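PDB 4TYZ: uncharacterized protein from Leishmania infantum, which is of unknown function, but carries a C-terminal GRAM domain of the PH clan and may, like family relatives, bind or transfer sterols. Local coordinates for residues K8-L13 / W43-S48; L32-L37 / L90-Q95. All coordinates share one frame; numbering follows the deposited sequence.

From the N terminus, helix 2-9 and the turn after it are met by strand 43-48 in contact 1, which closes a loop containing strands 20-28 and 31-39. Contact 2 starts inside that loop, at residues 32-37 of strand 31-39, and closes a longer one on residues 90-95, where strand 87-91 runs out toward helix 96-107. Their segments alternate along the chain, so the two loops cross. Strands 31-39 and 43-48 are antiparallel neighbours, and Gln47 O lies 2.9 Å from Tyr36 N in a probable hydrogen bond. Contact 1 therefore fixes the N-terminal helix to the sheet, whereas contact 2 reaches across strand 20-28 to strand 87-91, the last strand in the sequence.

Contact 1: residues K8-L13 / W43-S48; sequences KSFPDL and WLCFQS. With EDO (1,2-ethanediol), chain C.
Leu13, Phe10 and Ser9 meet Trp43, Cys45 and Gln47 in that order, three residues around a helix end facing every second residue of a strand. Leu13 serves two partners with its two methyls. CD2 sits over one face of the Trp43 indole in a CH-pi contact, 3.5 Å from the centroid of the five-membered ring. The other methyl is carried onward because CD1 is anti to CA (chi2 -178°), and it touches Cys45 SG at 3.5 Å. A branched leucine suits this place, since one residue fills both positions.

Cys45 is small enough for both CB and SG to rest on one face of the Phe10 ring. Its SG is 4.3 Å from the Phe10 ring centroid and almost on the ring normal, a sulfur-aromatic contact, while Cys45 CB covers the same ring nearer the rim, 3.6 Å from Phe10 CZ. Phe46 O lies at the edge of this ring, near its plane. Phe6, one helical turn earlier, also packs on Phe10.

Beyond the aromatic patch the contact turns polar. Gln47 has CG anti to its backbone N and then bends at chi2 (62°), which turns CD out of an extended path. The amide is steadied by a straight bond from Gln47 NE2 to Ser48 O, 2.9 Å long, with the acceptor in the amide plane. This leaves Gln47 OE1 2.9 Å from Ser9 OG, a hydroxyl that also bonds Val5 O in its own helix.

Phe10 is the first residue to leave helical geometry, and Phe10 O takes a bond from Leu13 N, so the turn brings Leu13 back to the strand. The whole is an N-terminal helix docked by its C-terminal end on one face of the antiparallel sheet of a PH-like GRAM domain.

Contact 2: residues L32-L37 / L90-Q95; sequences LKQGYL and LTNFLQ
Leu37 meets Leu90 and Phe93 with separate methyls, while Gln34 and Asn92 join amides at the more open end. Leu37 CD1 touches Leu90 CD1 at 3.7 Å, the two side chains crossing at about a right angle. Its other methyl, Leu37 CD2, comes to the edge of the Phe93 ring, in the ring plane, 3.9 Å from CE1. With CG anti to the backbone N (chi1 -175°), the fork of Leu37 is carried out from its strand, and each methyl takes one neighbour, Leu90 or Phe93.

The amide pair is turned quite differently. The planes of Gln34 and Asn92 stand 88° apart, and Asn92 ND2 donates to Gln34 OE1 at 2.9 Å, a bond to be taken with caution because Asn92 has a second conformer. The bond is bent, 134° at the hydrogen, with the donor slightly tilted from the carbonyl plane of Gln34. A water adds a second link: it accepts from Gln34 NE2 at 2.9 Å and donates to Asn92 O at 2.8 Å. Asn92 has left-handed helical backbone angles, which asparagine tolerates well, and so turns the chain as strand 87-91 ends.

Strand 20-28 runs between the two partners in the sheet: Leu37 and Phe93 both pack on Cys24, and Leu32 and Thr91 on Val27. Leu37 also touches Leu44 of strand 43-48, and the chain beyond Phe93 leads into helix 96-107.

Contact 1: residues K8-L13 / W43-S48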
loop_
_atom_site.group_PDB
_atom_site.type_symbol
_atom_site.label_atom_id
_atom_site.label_comp_id
_atom_site.label_asym_id
_atom_site.label_seq_id
_atom_site.Cartn_x
_atom_site.Cartn_y
_atom_site.Cartn_z
ATOM N N LYS A 8 -15.267 2.030 -4.997
ATOM C CA LYS A 8 -15.284 2.362 -6.414
ATOM C C LYS A 8 -14.135 1.667 -7.159
ATOM O O LYS A 8 -14.312 1.180 -8.286
ATOM C CB LYS A 8 -15.204 3.882 -6.612
ATOM C CG LYS A 8 -15.290 4.326 -8.069
ATOM C CD LYS A 8 -15.563 5.817 -8.180
ATOM C CE LYS A 8 -14.462 6.634 -7.527
ATOM N NZ LYS A 8 -13.173 6.509 -8.262
ATOM N N SER A 9 -12.965 1.608 -6.528
ATOM C CA SER A 9 -11.755 1.187 -7.219
ATOM C C SER A 9 -11.564 -0.316 -7.291
ATOM O O SER A 9 -10.916 -0.821 -8.207
ATOM C CB SER A 9 -10.532 1.812 -6.547
ATOM O OG SER A 9 -10.556 3.222 -6.717
ATOM N N PHE A 10 -12.127 -1.025 -6.323
ATOM C CA PHE A 10 -11.863 -2.455 -6.193
ATOM C C PHE A 10 -13.155 -3.243 -5.993
ATOM O O PHE A 10 -13.363 -3.837 -4.936
ATOM C CB PHE A 10 -10.904 -2.723 -5.022
ATOM C CG PHE A 10 -9.596 -1.984 -5.132
ATOM C CD1 PHE A 10 -8.592 -2.455 -5.967
ATOM C CD2 PHE A 10 -9.398 -0.788 -4.451
ATOM C CE1 PHE A 10 -7.388 -1.753 -6.092
ATOM C CE2 PHE A 10 -8.202 -0.088 -4.585
ATOM C CZ PHE A 10 -7.200 -0.583 -5.398
ATOM N N PRO A 11 -14.040 -3.241 -7.004
ATOM C CA PRO A 11 -15.330 -3.917 -6.833
ATOM C C PRO A 11 -15.179 -5.426 -6.667
ATOM O O PRO A 11 -16.080 -6.048 -6.107
ATOM C CB PRO A 11 -16.095 -3.567 -8.121
ATOM C CG PRO A 11 -15.058 -3.220 -9.103
ATOM C CD PRO A 11 -13.911 -2.612 -8.331
ATOM N N ASP A 12 -14.054 -5.996 -7.097
ATOM C CA ASP A 12 -13.820 -7.420 -6.878
ATOM C C ASP A 12 -13.613 -7.714 -5.393
ATOM O O ASP A 12 -13.757 -8.860 -4.958
ATOM C CB ASP A 12 -12.614 -7.911 -7.692
ATOM C CG ASP A 12 -11.378 -7.048 -7.495
ATOM O OD1 ASP A 12 -11.512 -5.807 -7.530
ATOM O OD2 ASP A 12 -10.272 -7.605 -7.331
ATOM N N LEU A 13 -13.288 -6.678 -4.619
ATOM C CA LEU A 13 -13.032 -6.834 -3.186
ATOM C C LEU A 13 -14.216 -6.342 -2.338
ATOM O O LEU A 13 -14.043 -5.959 -1.176
ATOM C CB LEU A 13 -11.748 -6.087 -2.791
ATOM C CG LEU A 13 -10.557 -6.495 -3.652
ATOM C CD1 LEU A 13 -9.293 -5.748 -3.166
ATOM C CD2 LEU A 13 -10.326 -8.005 -3.576
ATOM N N TRP A 43 -5.908 -8.482 1.218
ATOM C CA TRP A 43 -5.324 -7.653 0.159
ATOM C C TRP A 43 -4.650 -6.392 0.636
ATOM O O TRP A 43 -5.072 -5.735 1.588
ATOM C CB TRP A 43 -6.411 -7.242 -0.873
ATOM C CG TRP A 43 -7.014 -8.421 -1.558
ATOM C CD1 TRP A 43 -8.033 -9.202 -1.090
ATOM C CD2 TRP A 43 -6.622 -8.978 -2.817
ATOM N NE1 TRP A 43 -8.304 -10.217 -1.985
ATOM C CE2 TRP A 43 -7.451 -10.101 -3.053
ATOM C CE3 TRP A 43 -5.655 -8.638 -3.772
ATOM C CZ2 TRP A 43 -7.351 -10.881 -4.212
ATOM C CZ3 TRP A 43 -5.547 -9.416 -4.921
ATOM C CH2 TRP A 43 -6.389 -10.527 -5.129
ATOM N N LEU A 44 -3.577 -6.084 -0.071
ATOM C CA LEU A 44 -2.895 -4.814 0.042
ATOM C C LEU A 44 -3.185 -4.046 -1.231
ATOM O O LEU A 44 -2.849 -4.506 -2.318
ATOM C CB LEU A 44 -1.394 -5.020 0.219
ATOM C CG LEU A 44 -0.663 -3.689 0.256
ATOM C CD1 LEU A 44 -1.184 -2.879 1.420
ATOM C CD2 LEU A 44 0.842 -3.906 0.349
ATOM N N CYS A 45 -3.828 -2.888 -1.105
ATOM C CA CYS A 45 -4.261 -2.141 -2.291
ATOM C C CYS A 45 -3.801 -0.700 -2.251
ATOM O O CYS A 45 -3.606 -0.130 -1.183
ATOM C CB CYS A 45 -5.785 -2.146 -2.427
ATOM S SG CYS A 45 -6.515 -3.785 -2.295
ATOM N N PHE A 46 -3.667 -0.115 -3.430
ATOM C CA PHE A 46 -3.352 1.305 -3.538
ATOM C C PHE A 46 -4.188 1.919 -4.638
ATOM O O PHE A 46 -4.307 1.334 -5.709
ATOM C CB PHE A 46 -1.861 1.521 -3.832
ATOM C CG PHE A 46 -1.498 2.964 -4.041
ATOM C CD1 PHE A 46 -1.097 3.747 -2.972
ATOM C CD2 PHE A 46 -1.585 3.542 -5.302
ATOM C CE1 PHE A 46 -0.776 5.093 -3.157
ATOM C CE2 PHE A 46 -1.278 4.881 -5.501
ATOM C CZ PHE A 46 -0.858 5.659 -4.431
ATOM N N GLN A 47 -4.762 3.093 -4.373
ATOM C CA GLN A 47 -5.424 3.887 -5.410
ATOM C C GLN A 47 -4.871 5.304 -5.422
ATOM O O GLN A 47 -4.817 5.957 -4.382
ATOM C CB GLN A 47 -6.943 3.920 -5.189
ATOM C CG GLN A 47 -7.705 4.873 -6.132
ATOM C CD GLN A 47 -7.570 4.480 -7.588
ATOM O OE1 GLN A 47 -7.902 3.358 -7.972
ATOM N NE2 GLN A 47 -7.088 5.406 -8.411
ATOM N N SER A 48 -4.483 5.785 -6.602
ATOM C CA SER A 48 -4.059 7.171 -6.772
ATOM C C SER A 48 -5.229 8.123 -6.535
ATOM O O SER A 48 -6.355 7.863 -6.960
ATOM C CB SER A 48 -3.499 7.391 -8.179
ATOM O OG SER A 48 -2.399 6.546 -8.435
HETATM C C1 EDO C . -15.296 -11.810 -6.261
HETATM O O1 EDO C . -15.568 -10.767 -5.310
HETATM C C2 EDO C . -16.383 -11.810 -7.332
HETATM O O2 EDO C . -16.321 -10.564 -8.039
#

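Contact 2: residues L32-L37 / L90-Q95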
loop_
_atom_site.group_PDB
_atom_site.type_symbol
_atom_site.label_atom_id
_atom_site.label_comp_id
_atom_site.label_asym_id
_atom_site.label_seq_id
_atom_site.Cartn_x
_atom_site.Cartn_y
_atom_site.Cartn_z
ATOM N N LEU A 32 5.682 9.609 -9.627
ATOM C CA LEU A 32 5.106 9.541 -8.287
ATOM C C LEU A 32 3.606 9.811 -8.355
ATOM O O LEU A 32 3.166 10.781 -8.998
ATOM C CB LEU A 32 5.789 10.554 -7.341
ATOM C CG LEU A 32 5.248 10.622 -5.902
ATOM C CD1 LEU A 32 6.354 10.957 -4.913
ATOM C CD2 LEU A 32 4.093 11.625 -5.741
ATOM N N LYS A 33 2.834 8.963 -7.677
ATOM C CA LYS A 33 1.388 9.134 -7.578
ATOM C C LYS A 33 0.931 9.156 -6.130
ATOM O O LYS A 33 0.985 8.125 -5.445
ATOM C CB LYS A 33 0.653 8.000 -8.302
ATOM C CG LYS A 33 1.100 7.743 -9.721
ATOM C CD LYS A 33 0.377 8.641 -10.688
ATOM C CE LYS A 33 0.678 8.251 -12.124
ATOM N NZ LYS A 33 0.368 9.383 -13.031
ATOM N N GLN A 34 0.469 10.316 -5.666
ATOM C CA GLN A 34 -0.110 10.412 -4.333
ATOM C C GLN A 34 -1.422 9.643 -4.268
ATOM O O GLN A 34 -2.209 9.691 -5.208
ATOM C CB GLN A 34 -0.337 11.876 -3.960
ATOM C CG GLN A 34 -0.762 12.076 -2.529
ATOM C CD GLN A 34 0.375 11.865 -1.547
ATOM O OE1 GLN A 34 1.545 12.127 -1.856
ATOM N NE2 GLN A 34 0.035 11.407 -0.354
ATOM N N GLY A 35 -1.654 8.923 -3.176
ATOM C CA GLY A 35 -2.890 8.165 -3.071
ATOM C C GLY A 35 -3.092 7.548 -1.709
ATOM O O GLY A 35 -2.638 8.086 -0.693
ATOM N N TYR A 36 -3.788 6.419 -1.706
ATOM C CA TYR A 36 -4.182 5.757 -0.475
ATOM C C TYR A 36 -3.784 4.308 -0.512
ATOM O O TYR A 36 -4.070 3.606 -1.482
ATOM C CB TYR A 36 -5.691 5.835 -0.269
ATOM C CG TYR A 36 -6.295 7.192 -0.530
ATOM C CD1 TYR A 36 -6.105 8.239 0.359
ATOM C CD2 TYR A 36 -7.066 7.420 -1.666
ATOM C CE1 TYR A 36 -6.673 9.484 0.119
ATOM C CE2 TYR A 36 -7.635 8.656 -1.913
ATOM C CZ TYR A 36 -7.437 9.680 -1.019
ATOM O OH TYR A 36 -8.007 10.911 -1.276
ATOM N N LEU A 37 -3.150 3.878 0.567
ATOM C CA LEU A 37 -2.886 2.471 0.828
ATOM C C LEU A 37 -4.061 1.905 1.613
ATOM O O LEU A 37 -4.453 2.484 2.621
ATOM C CB LEU A 37 -1.588 2.325 1.618
ATOM C CG LEU A 37 -1.144 0.889 1.834
ATOM C CD1 LEU A 37 -0.690 0.376 0.493
ATOM C CD2 LEU A 37 -0.018 0.823 2.870
ATOM N N LEU A 90 6.458 2.263 -1.989
ATOM C CA LEU A 90 5.492 3.197 -1.408
ATOM C C LEU A 90 6.237 4.203 -0.549
ATOM O O LEU A 90 7.046 3.834 0.295
ATOM C CB LEU A 90 4.444 2.464 -0.586
ATOM C CG LEU A 90 3.678 1.388 -1.351
ATOM C CD1 LEU A 90 2.938 0.500 -0.372
ATOM C CD2 LEU A 90 2.716 2.039 -2.323
ATOM N N THR A 91 5.985 5.484 -0.769
ATOM C CA THR A 91 6.763 6.556 -0.149
ATOM C C THR A 91 5.859 7.629 0.461
ATOM O O THR A 91 4.643 7.549 0.365
ATOM C CB THR A 91 7.704 7.236 -1.176
ATOM O OG1 THR A 91 6.928 8.016 -2.098
ATOM C CG2 THR A 91 8.501 6.209 -1.954
ATOM N N ASN A 92 6.467 8.663 1.055
ATOM C CA ASN A 92 5.728 9.820 1.560
ATOM C C ASN A 92 4.632 9.438 2.557
ATOM O O ASN A 92 3.558 10.043 2.585
ATOM C CB ASN A 92 5.119 10.610 0.389
ATOM C CG ASN A 92 4.662 12.006 0.786
ATOM O OD1 ASN A 92 5.343 12.711 1.537
ATOM N ND2 ASN A 92 3.503 12.414 0.279
ATOM N N PHE A 93 4.898 8.426 3.382
ATOM C CA PHE A 93 3.939 8.082 4.431
ATOM C C PHE A 93 3.894 9.180 5.480
ATOM O O PHE A 93 4.940 9.701 5.867
ATOM C CB PHE A 93 4.310 6.767 5.114
ATOM C CG PHE A 93 3.915 5.546 4.347
ATOM C CD1 PHE A 93 2.658 4.988 4.508
ATOM C CD2 PHE A 93 4.807 4.946 3.470
ATOM C CE1 PHE A 93 2.299 3.858 3.797
ATOM C CE2 PHE A 93 4.458 3.824 2.759
ATOM C CZ PHE A 93 3.204 3.269 2.924
ATOM N N LEU A 94 2.699 9.508 5.961
ATOM C CA LEU A 94 2.562 10.367 7.131
ATOM C C LEU A 94 2.698 9.553 8.416
ATOM O O LEU A 94 3.168 10.055 9.440
ATOM C CB LEU A 94 1.220 11.092 7.116
ATOM C CG LEU A 94 0.965 11.974 5.894
ATOM C CD1 LEU A 94 -0.402 12.637 6.004
ATOM C CD2 LEU A 94 2.071 13.010 5.741
ATOM N N GLN A 95 2.286 8.289 8.345
ATOM C CA GLN A 95 2.325 7.399 9.500
ATOM C C GLN A 95 2.957 6.067 9.117
ATOM O O GLN A 95 2.300 5.030 9.142
ATOM C CB GLN A 95 0.916 7.167 10.060
ATOM C CG GLN A 95 0.167 8.444 10.432
ATOM C CD GLN A 95 0.747 9.143 11.648
ATOM O OE1 GLN A 95 0.465 10.317 11.894
ATOM N NE2 GLN A 95 1.551 8.423 12.422
HETATM O O HOH W 1 1.132 11.408 2.341
#